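Local coordinates for sensor protein (Vibrio cholerae, PDB 3BY9), which binds succinate through this sensor domain of the histidine kinase DctB, which probably uses ATP to phosphorylate a protein histidine in two-component signalling, at residues A[3-8]-A[223-228]; A[163-168]-A[181-186]; A[213-218]-A[236-241]. All coordinates share one frame; numbering follows the deposited sequence.

Interaction 1: A[3-8]-A[223-228]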
loop_
_atom_site.group_PDB
_atom_site.type_symbol
_atom_site.label_atom_id
_atom_site.label_comp_id
_atom_site.label_asym_id
_atom_site.label_seq_id
_atom_site.Cartn_x
_atom_site.Cartn_y
_atom_site.Cartn_z
ATOM N N PHE A 3 15.010 -28.397 19.735
ATOM C CA PHE A 3 13.946 -28.845 20.629
ATOM C C PHE A 3 13.045 -27.635 20.830
ATOM O O PHE A 3 11.986 -27.734 21.443
ATOM C CB PHE A 3 14.497 -29.366 21.986
ATOM C CG PHE A 3 15.186 -28.316 22.836
ATOM C CD1 PHE A 3 14.449 -27.371 23.543
ATOM C CD2 PHE A 3 16.574 -28.301 22.952
ATOM C CE1 PHE A 3 15.089 -26.422 24.354
ATOM C CE2 PHE A 3 17.225 -27.361 23.761
ATOM C CZ PHE A 3 16.481 -26.418 24.464
ATOM N N GLN A 4 13.484 -26.491 20.295
ATOM C CA GLN A 4 12.718 -25.261 20.388
ATOM C C GLN A 4 12.148 -24.803 19.027
ATOM O O GLN A 4 11.390 -23.855 19.004
ATOM C CB GLN A 4 13.582 -24.122 20.940
ATOM C CG GLN A 4 13.741 -24.102 22.467
ATOM C CD GLN A 4 14.384 -22.806 22.965
ATOM O OE1 GLN A 4 14.313 -22.471 24.155
ATOM N NE2 GLN A 4 15.018 -22.078 22.054
ATOM N N TYR A 5 12.485 -25.473 17.928
ATOM C CA TYR A 5 12.033 -25.039 16.580
ATOM C C TYR A 5 10.507 -25.054 16.443
ATOM O O TYR A 5 9.899 -24.055 16.002
ATOM C CB TYR A 5 12.713 -25.937 15.529
ATOM C CG TYR A 5 12.795 -25.423 14.113
ATOM C CD1 TYR A 5 14.030 -25.266 13.478
ATOM C CD2 TYR A 5 11.629 -25.150 13.372
ATOM C CE1 TYR A 5 14.109 -24.851 12.123
ATOM C CE2 TYR A 5 11.701 -24.732 12.027
ATOM C CZ TYR A 5 12.940 -24.587 11.408
ATOM O OH TYR A 5 13.036 -24.195 10.084
ATOM N N GLN A 6 9.858 -26.153 16.834
ATOM C CA GLN A 6 8.397 -26.180 16.689
ATOM C C GLN A 6 7.735 -25.092 17.540
ATOM O O GLN A 6 6.775 -24.455 17.122
ATOM C CB GLN A 6 7.825 -27.569 17.056
ATOM C CG GLN A 6 6.314 -27.704 16.758
ATOM C CD GLN A 6 6.001 -27.545 15.278
ATOM O OE1 GLN A 6 6.518 -28.281 14.459
ATOM N NE2 GLN A 6 5.128 -26.567 14.930
ATOM N N ALA A 7 8.257 -24.862 18.740
ATOM C CA ALA A 7 7.700 -23.848 19.617
ATOM C C ALA A 7 7.838 -22.454 18.969
ATOM O O ALA A 7 6.948 -21.622 19.090
ATOM C CB ALA A 7 8.406 -23.881 20.980
ATOM N N LEU A 8 8.936 -22.233 18.265
ATOM C CA LEU A 8 9.131 -20.952 17.598
ATOM C C LEU A 8 8.094 -20.840 16.459
ATOM O O LEU A 8 7.473 -19.798 16.275
ATOM C CB LEU A 8 10.539 -20.878 17.039
ATOM C CG LEU A 8 10.865 -19.623 16.190
ATOM C CD1 LEU A 8 10.587 -18.347 17.024
ATOM C CD2 LEU A 8 12.330 -19.657 15.779
ATOM N N GLN A 223 5.793 -22.178 6.180
ATOM C CA GLN A 223 6.917 -22.257 7.133
ATOM C C GLN A 223 8.135 -22.661 6.337
ATOM O O GLN A 223 8.149 -23.713 5.682
ATOM C CB GLN A 223 6.609 -23.270 8.240
ATOM C CG GLN A 223 5.397 -22.854 9.080
ATOM C CD GLN A 223 4.913 -23.951 10.015
ATOM O OE1 GLN A 223 5.030 -25.142 9.695
ATOM N NE2 GLN A 223 4.356 -23.568 11.185
ATOM N N SER A 224 9.176 -21.817 6.359
ATOM C CA SER A 224 10.366 -22.124 5.558
ATOM C C SER A 224 11.613 -21.559 6.206
ATOM O O SER A 224 11.570 -21.218 7.384
ATOM C CB SER A 224 10.212 -21.501 4.164
ATOM O OG SER A 224 11.173 -22.058 3.294
ATOM N N GLU A 225 12.717 -21.539 5.448
ATOM C CA GLU A 225 13.982 -20.945 5.935
ATOM C C GLU A 225 14.542 -20.172 4.786
ATOM O O GLU A 225 14.417 -20.605 3.632
ATOM C CB GLU A 225 15.020 -22.001 6.364
ATOM C CG GLU A 225 14.599 -22.801 7.582
ATOM C CD GLU A 225 15.703 -23.690 8.122
ATOM O OE1 GLU A 225 16.795 -23.699 7.523
ATOM O OE2 GLU A 225 15.460 -24.380 9.131
ATOM N N TRP A 226 15.132 -19.022 5.093
ATOM C CA TRP A 226 15.760 -18.167 4.081
ATOM C C TRP A 226 17.250 -18.224 4.398
ATOM O O TRP A 226 17.640 -17.994 5.532
ATOM C CB TRP A 226 15.285 -16.729 4.212
ATOM C CG TRP A 226 13.862 -16.510 3.747
ATOM C CD1 TRP A 226 12.952 -17.466 3.351
ATOM C CD2 TRP A 226 13.177 -15.251 3.689
ATOM N NE1 TRP A 226 11.733 -16.862 3.056
ATOM C CE2 TRP A 226 11.846 -15.513 3.256
ATOM C CE3 TRP A 226 13.559 -13.924 3.969
ATOM C CZ2 TRP A 226 10.890 -14.494 3.095
ATOM C CZ3 TRP A 226 12.591 -12.894 3.821
ATOM C CH2 TRP A 226 11.271 -13.202 3.384
ATOM N N ARG A 227 18.059 -18.527 3.398
ATOM C CA ARG A 227 19.504 -18.613 3.621
ATOM C C ARG A 227 20.258 -17.928 2.516
ATOM O O ARG A 227 19.687 -17.548 1.502
ATOM C CB ARG A 227 19.953 -20.076 3.705
ATOM C CG ARG A 227 20.160 -20.776 2.377
ATOM C CD ARG A 227 20.574 -22.230 2.633
ATOM N NE ARG A 227 19.497 -22.926 3.346
ATOM C CZ ARG A 227 19.359 -22.982 4.672
ATOM N NH1 ARG A 227 20.249 -22.395 5.475
ATOM N NH2 ARG A 227 18.295 -23.584 5.198
ATOM N N LYS A 228 21.554 -17.691 2.748
ATOM C CA LYS A 228 22.391 -17.080 1.733
ATOM C C LYS A 228 23.181 -18.212 1.074
ATOM O O LYS A 228 23.339 -19.290 1.646
ATOM C CB LYS A 228 23.367 -16.046 2.365
ATOM C CG LYS A 228 22.633 -14.827 2.933
ATOM C CD LYS A 228 22.091 -13.988 1.813
ATOM C CE LYS A 228 21.277 -12.836 2.323
ATOM N NZ LYS A 228 22.211 -11.939 3.109
HETATM O O HOH W 1 10.622 -23.595 8.737
HETATM O O HOH W 2 4.610 -27.177 11.805
#
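Tyr5 points its phenol edge-on at the carboxylate of Glu225: OH donates a hydrogen bond of 2.6 Å to OE2, and ring and carboxylate planes differ by just 26°. OE2 lies near the plane of the ring and also flanks it, 3.3 Å from CE1 of Tyr5. The lone pair used is the anti one, away from OE1; OE1 takes the basic partners. With CG anti to the backbone N (chi1 -160°), Tyr5 carries its hydroxyl from the first turn of the helix to the strand; a tyrosine suits the place because it combines this length with a polar end. The helix, 5-27, is the long N-terminal one that packs along the four-stranded antiparallel sheet of a PAS-like (PDC) domain, and 223-226 is an outermost strand of that sheet. Water 1, also in the ring plane, donates to Tyr5 OH at 2.8 Å and to the carbonyl O of Ser224 at 2.9 Å, tying the phenol to the strand backbone as well. The extended chain of Glu225 brings OE1 to Arg227, whose NH2 meets it nearly end-on to the C-O bond in a salt bridge of 2.8 Å, the oxygen lying close to the guanidinium plane. Lys258, whose carbonyl helps to bind a calcium ion, adds a second salt bridge to OE1, and the two cations probably favour the carboxylate form. Beside Tyr5 on the helix, Gln6 NE2 donates to water 2 at 3.2 Å, and the water donates to Gln223 OE1 at 3.0 Å; amides suit such a bridge, offering both a donor N-H and an acceptor oxygen.

Interaction 2: A[163-168]-A[181-186]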
loop_
_atom_site.group_PDB
_atom_site.type_symbol
_atom_site.label_atom_id
_atom_site.label_comp_id
_atom_site.label_asym_id
_atom_site.label_seq_id
_atom_site.Cartn_x
_atom_site.Cartn_y
_atom_site.Cartn_z
ATOM N N SER A 163 12.735 -9.315 18.946
ATOM C CA SER A 163 13.463 -10.548 18.707
ATOM C C SER A 163 13.150 -11.177 17.341
ATOM O O SER A 163 13.726 -12.204 17.000
ATOM C CB SER A 163 13.124 -11.583 19.841
ATOM O OG SER A 163 11.734 -11.838 19.886
ATOM N N SER A 164 12.303 -10.516 16.550
ATOM C CA SER A 164 11.922 -11.035 15.220
ATOM C C SER A 164 11.572 -9.811 14.358
ATOM O O SER A 164 11.366 -8.706 14.882
ATOM C CB SER A 164 10.715 -11.955 15.335
ATOM O OG SER A 164 9.585 -11.294 15.883
ATOM N N TYR A 165 11.517 -10.027 13.054
ATOM C CA TYR A 165 11.267 -8.947 12.117
ATOM C C TYR A 165 10.116 -9.294 11.250
ATOM O O TYR A 165 9.749 -10.475 11.133
ATOM C CB TYR A 165 12.492 -8.765 11.183
ATOM C CG TYR A 165 13.792 -8.521 11.914
ATOM C CD1 TYR A 165 14.228 -7.202 12.191
ATOM C CD2 TYR A 165 14.499 -9.599 12.454
ATOM C CE1 TYR A 165 15.362 -6.964 13.006
ATOM C CE2 TYR A 165 15.610 -9.363 13.309
ATOM C CZ TYR A 165 16.013 -8.040 13.562
ATOM O OH TYR A 165 17.052 -7.840 14.437
ATOM N N PHE A 166 9.506 -8.271 10.636
ATOM C CA PHE A 166 8.469 -8.649 9.666
ATOM C C PHE A 166 8.721 -7.937 8.353
ATOM O O PHE A 166 9.396 -6.900 8.285
ATOM C CB PHE A 166 7.044 -8.274 10.147
ATOM C CG PHE A 166 6.609 -6.895 9.712
ATOM C CD1 PHE A 166 5.955 -6.709 8.509
ATOM C CD2 PHE A 166 6.918 -5.778 10.495
ATOM C CE1 PHE A 166 5.605 -5.422 8.073
ATOM C CE2 PHE A 166 6.576 -4.489 10.067
ATOM C CZ PHE A 166 5.909 -4.320 8.836
ATOM N N VAL A 167 8.233 -8.541 7.268
ATOM C CA VAL A 167 8.228 -7.809 5.994
ATOM C C VAL A 167 6.831 -8.089 5.397
ATOM O O VAL A 167 6.211 -9.094 5.762
ATOM C CB VAL A 167 9.242 -8.299 4.933
ATOM C CG1 VAL A 167 10.683 -7.948 5.420
ATOM C CG2 VAL A 167 9.121 -9.834 4.685
ATOM N N ALA A 168 6.360 -7.187 4.526
ATOM C CA ALA A 168 5.110 -7.410 3.776
ATOM C C ALA A 168 5.596 -7.397 2.357
ATOM O O ALA A 168 6.160 -6.395 1.896
ATOM C CB ALA A 168 4.113 -6.279 4.016
ATOM N N PRO A 181 13.790 -0.919 7.867
ATOM C CA PRO A 181 13.632 -0.010 6.718
ATOM C C PRO A 181 14.633 -0.112 5.592
ATOM O O PRO A 181 14.348 0.277 4.449
ATOM C CB PRO A 181 13.630 1.393 7.366
ATOM C CG PRO A 181 13.137 1.115 8.763
ATOM C CD PRO A 181 13.826 -0.184 9.147
ATOM N N ALA A 182 15.816 -0.640 5.899
ATOM C CA ALA A 182 16.834 -0.781 4.871
ATOM C C ALA A 182 16.405 -1.786 3.804
ATOM O O ALA A 182 16.937 -1.781 2.697
ATOM C CB ALA A 182 18.137 -1.255 5.507
ATOM N N TRP A 183 15.465 -2.669 4.149
ATOM C CA TRP A 183 15.025 -3.706 3.184
ATOM C C TRP A 183 13.885 -3.189 2.281
ATOM O O TRP A 183 13.498 -3.879 1.307
ATOM C CB TRP A 183 14.559 -4.982 3.929
ATOM C CG TRP A 183 15.613 -5.659 4.816
ATOM C CD1 TRP A 183 16.979 -5.497 4.740
ATOM C CD2 TRP A 183 15.381 -6.606 5.861
ATOM N NE1 TRP A 183 17.602 -6.300 5.674
ATOM C CE2 TRP A 183 16.648 -6.987 6.378
ATOM C CE3 TRP A 183 14.226 -7.169 6.427
ATOM C CZ2 TRP A 183 16.778 -7.904 7.426
ATOM C CZ3 TRP A 183 14.357 -8.061 7.465
ATOM C CH2 TRP A 183 15.633 -8.423 7.962
ATOM N N LEU A 184 13.352 -2.004 2.565
ATOM C CA LEU A 184 12.255 -1.462 1.712
ATOM C C LEU A 184 12.673 -1.354 0.258
ATOM O O LEU A 184 13.774 -0.918 -0.037
ATOM C CB LEU A 184 11.797 -0.068 2.188
ATOM C CG LEU A 184 11.083 -0.084 3.558
ATOM C CD1 LEU A 184 10.760 1.375 3.944
ATOM C CD2 LEU A 184 9.796 -0.916 3.541
ATOM N N PHE A 185 11.775 -1.735 -0.652
ATOM C CA PHE A 185 12.001 -1.674 -2.082
ATOM C C PHE A 185 13.117 -2.618 -2.588
ATOM O O PHE A 185 13.647 -2.396 -3.668
ATOM C CB PHE A 185 12.250 -0.233 -2.558
ATOM C CG PHE A 185 11.184 0.748 -2.112
ATOM C CD1 PHE A 185 9.855 0.568 -2.476
ATOM C CD2 PHE A 185 11.514 1.824 -1.297
ATOM C CE1 PHE A 185 8.845 1.455 -2.019
ATOM C CE2 PHE A 185 10.525 2.714 -0.835
ATOM C CZ PHE A 185 9.186 2.519 -1.200
ATOM N N HIS A 186 13.480 -3.635 -1.798
ATOM C CA HIS A 186 14.418 -4.659 -2.254
ATOM C C HIS A 186 13.576 -5.921 -2.424
ATOM O O HIS A 186 12.543 -6.110 -1.770
ATOM C CB HIS A 186 15.478 -4.994 -1.211
ATOM C CG HIS A 186 16.490 -3.918 -1.009
ATOM N ND1 HIS A 186 16.153 -2.627 -0.643
ATOM C CD2 HIS A 186 17.840 -3.946 -1.124
ATOM C CE1 HIS A 186 17.263 -1.912 -0.530
ATOM N NE2 HIS A 186 18.297 -2.691 -0.813
#
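The indole of Trp183 reaches across to Val167 and Tyr165 on an outermost strand, 165-169, of the four-stranded antiparallel sheet in a PAS-like (PDC) domain. Tyr165 and Val167 lie two residues apart, so both side chains leave the strand toward the tryptophan, while Phe166 between them points away to meet Phe19 of the long N-terminal helix. From CB the tryptophan chain heads toward the strand, with CG anti to the carbonyl carbon (chi1 -60°), and this swings the six-membered ring over to the sheet. On the pyrrole side, CD1 packs against Leu213 CD2 at 3.8 Å. On the benzo side, CE3 comes first: it meets Val167 CG1 at 3.8 Å, the methyl sitting at the edge of the indole, near its plane. Here a branched valine suits the strand and puts a compact apolar branch beside the ring. Next along the ring, CZ3 is 4.2 Å from Tyr165 CB. The tyrosine ring and the six-membered ring of Trp183 lie at an oblique 55°, their centroids 5.9 Å apart. On the outer rim of the same ring, CZ2 approaches CH2 of Trp215, 3.8 Å away, in an edge-to-face pair, and a broad tryptophan can thus meet strand and neighbouring loop at once. The backbone that carries the indole turns sharply: Trp183 opens a type II turn in which its carbonyl O accepts from His186 N at 3.1 Å, and Phe185 takes the positive-phi corner. The imidazole then closes back on this turn, His186 ND1 donating to Leu184 O at 3.0 Å (157° at the hydrogen) from above the carbonyl plane.

Interaction 3: A[213-218]-A[236-241]. With CA (calcium ion), chain D.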
loop_
_atom_site.group_PDB
_atom_site.type_symbol
_atom_site.label_atom_id
_atom_site.label_comp_id
_atom_site.label_asym_id
_atom_site.label_seq_id
_atom_site.Cartn_x
_atom_site.Cartn_y
_atom_site.Cartn_z
ATOM N N LEU A 213 17.893 -8.792 -2.003
ATOM C CA LEU A 213 18.462 -9.108 -0.677
ATOM C C LEU A 213 19.235 -10.429 -0.764
ATOM O O LEU A 213 19.944 -10.807 0.183
ATOM C CB LEU A 213 17.355 -9.205 0.372
ATOM C CG LEU A 213 16.662 -7.852 0.615
ATOM C CD1 LEU A 213 15.422 -8.059 1.472
ATOM C CD2 LEU A 213 17.606 -6.860 1.283
ATOM N N GLY A 214 19.010 -11.159 -1.859
ATOM C CA GLY A 214 19.768 -12.366 -2.121
ATOM C C GLY A 214 19.498 -13.595 -1.304
ATOM O O GLY A 214 20.357 -14.473 -1.237
ATOM N N TRP A 215 18.316 -13.689 -0.692
ATOM C CA TRP A 215 18.024 -14.884 0.111
ATOM C C TRP A 215 17.519 -15.991 -0.805
ATOM O O TRP A 215 16.975 -15.712 -1.879
ATOM C CB TRP A 215 16.918 -14.590 1.152
ATOM C CG TRP A 215 17.422 -14.047 2.474
ATOM C CD1 TRP A 215 18.336 -14.631 3.302
ATOM C CD2 TRP A 215 16.964 -12.865 3.147
ATOM N NE1 TRP A 215 18.476 -13.882 4.463
ATOM C CE2 TRP A 215 17.641 -12.799 4.388
ATOM C CE3 TRP A 215 16.037 -11.861 2.817
ATOM C CZ2 TRP A 215 17.421 -11.762 5.308
ATOM C CZ3 TRP A 215 15.812 -10.827 3.742
ATOM C CH2 TRP A 215 16.507 -10.796 4.966
ATOM N N GLN A 216 17.687 -17.223 -0.354
ATOM C CA GLN A 216 17.220 -18.385 -1.105
ATOM C C GLN A 216 16.339 -19.142 -0.174
ATOM O O GLN A 216 16.601 -19.187 1.030
ATOM C CB GLN A 216 18.422 -19.246 -1.534
ATOM C CG GLN A 216 19.321 -18.439 -2.471
ATOM C CD GLN A 216 20.593 -19.147 -2.916
ATOM O OE1 GLN A 216 21.330 -18.618 -3.750
ATOM N NE2 GLN A 216 20.859 -20.335 -2.369
ATOM N N GLY A 217 15.292 -19.753 -0.733
ATOM C CA GLY A 217 14.351 -20.508 0.075
ATOM C C GLY A 217 13.005 -20.604 -0.608
ATOM O O GLY A 217 12.800 -19.990 -1.651
ATOM N N ASP A 218 12.107 -21.388 -0.023
ATOM C CA ASP A 218 10.764 -21.549 -0.585
ATOM C C ASP A 218 9.902 -20.384 -0.148
ATOM O O ASP A 218 9.366 -20.365 0.974
ATOM C CB ASP A 218 10.112 -22.846 -0.113
ATOM C CG ASP A 218 8.755 -23.066 -0.771
ATOM O OD1 ASP A 218 8.304 -22.170 -1.502
ATOM O OD2 ASP A 218 8.150 -24.151 -0.560
ATOM N N ASP A 236 23.360 -14.871 7.113
ATOM C CA ASP A 236 22.276 -14.460 8.012
ATOM C C ASP A 236 21.040 -15.243 7.576
ATOM O O ASP A 236 20.270 -14.779 6.739
ATOM C CB ASP A 236 22.026 -12.942 7.971
ATOM C CG ASP A 236 21.830 -12.387 6.574
ATOM O OD1 ASP A 236 22.461 -12.901 5.614
ATOM O OD2 ASP A 236 21.064 -11.402 6.425
ATOM N N ASP A 237 20.889 -16.440 8.135
ATOM C CA ASP A 237 19.729 -17.248 7.790
ATOM C C ASP A 237 18.632 -17.098 8.813
ATOM O O ASP A 237 18.866 -16.757 9.982
ATOM C CB ASP A 237 20.093 -18.704 7.578
ATOM C CG ASP A 237 20.860 -19.302 8.736
ATOM O OD1 ASP A 237 21.363 -18.540 9.604
ATOM O OD2 ASP A 237 20.957 -20.540 8.760
ATOM N N TYR A 238 17.416 -17.352 8.359
ATOM C CA TYR A 238 16.227 -17.154 9.188
ATOM C C TYR A 238 15.204 -18.233 9.100
ATOM O O TYR A 238 15.075 -18.857 8.056
ATOM C CB TYR A 238 15.482 -15.889 8.719
ATOM C CG TYR A 238 16.210 -14.619 9.061
ATOM C CD1 TYR A 238 15.884 -13.907 10.194
ATOM C CD2 TYR A 238 17.279 -14.187 8.277
ATOM C CE1 TYR A 238 16.586 -12.776 10.578
ATOM C CE2 TYR A 238 18.024 -13.042 8.664
ATOM C CZ TYR A 238 17.657 -12.354 9.811
ATOM O OH TYR A 238 18.375 -11.247 10.207
ATOM N N ILE A 239 14.445 -18.393 10.179
ATOM C CA ILE A 239 13.277 -19.293 10.142
ATOM C C ILE A 239 12.120 -18.288 9.799
ATOM O O ILE A 239 11.952 -17.288 10.474
ATOM C CB ILE A 239 13.030 -19.958 11.495
ATOM C CG1 ILE A 239 14.200 -20.934 11.760
ATOM C CG2 ILE A 239 11.633 -20.745 11.493
ATOM C CD1 ILE A 239 14.283 -21.393 13.210
ATOM N N VAL A 240 11.311 -18.590 8.779
ATOM C CA VAL A 240 10.320 -17.602 8.307
ATOM C C VAL A 240 8.931 -18.184 8.194
ATOM O O VAL A 240 8.780 -19.259 7.594
ATOM C CB VAL A 240 10.712 -17.106 6.893
ATOM C CG1 VAL A 240 9.804 -15.998 6.461
ATOM C CG2 VAL A 240 12.158 -16.551 6.894
ATOM N N SER A 241 7.949 -17.543 8.825
ATOM C CA SER A 241 6.560 -18.004 8.692
ATOM C C SER A 241 5.808 -16.950 7.915
ATOM O O SER A 241 5.996 -15.752 8.130
ATOM C CB SER A 241 5.924 -18.234 10.056
ATOM O OG SER A 241 6.642 -19.315 10.673
HETATM CA CA CA D . 22.500 -18.544 11.777
HETATM O O HOH W 3 22.464 -20.879 11.084
HETATM O O HOH W 4 21.320 -16.187 11.428
HETATM O O HOH W 5 23.382 -16.689 13.284
HETATM O O HOH W 6 24.491 -18.239 10.482
#
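Trp215 gives its indole N-H to the backbone of Asp236, NE1 to O at 3.0 Å and 173°, a nearly straight bond that runs almost along the C=O direction with the oxygen in the ring plane. It joins a loop to the residues leading into strand 238-245, a central strand of the four-stranded sheet in this PAS-like (PDC) domain. The bond gives the buried indole nitrogen a partner while its carbons pack on an aromatic neighbour: Trp215 CZ2 touches Tyr238 CE2 at 3.6 Å, the two ring planes standing at 85°. Asp236 OD2 also lies 3.8 Å from CZ2. The other carboxylate oxygen, OD1, is held by a salt bridge to Lys228, which in turn makes a cation-pi contact with Trp215, so one lysine steadies both partners. Next along the chain, Asp237 leaves the backbone on the side away from the tryptophan, and its carboxylate, a hard oxygen ligand, binds calcium. CG lies between the backbone N and carbonyl carbon (chi1 53°), which helps to set OD1 on the ion. Lys258 O and four waters complete the ligands; water 4 donates to Asp237 O at 2.9 Å and water 3 to OD2 at 2.8 Å, while OD1 binds the calcium directly at 2.5 Å.

All three contacts belong to one PAS-like domain and reach its four-stranded sheet. Succinate is bound by residues between 104 and 149, in the part of the chain that holds three strands of the other, five-stranded sheet. The domain described here holds both chain ends and is therefore probably the one nearer the membrane. Centres of interactions 1 and 3 lie about 10 Å apart, on adjacent strands 223-226 and 238-245; interaction 2, at the far strand 165-169, is about 12 Å from interaction 3 and 18 Å from interaction 1. Interaction 1 spans over 200 residues, enclosing interaction 2 and alternating with interaction 3. Trp226 CH2 packs on Val167 CG2 at 4.2 Å, joining interactions 1 and 2.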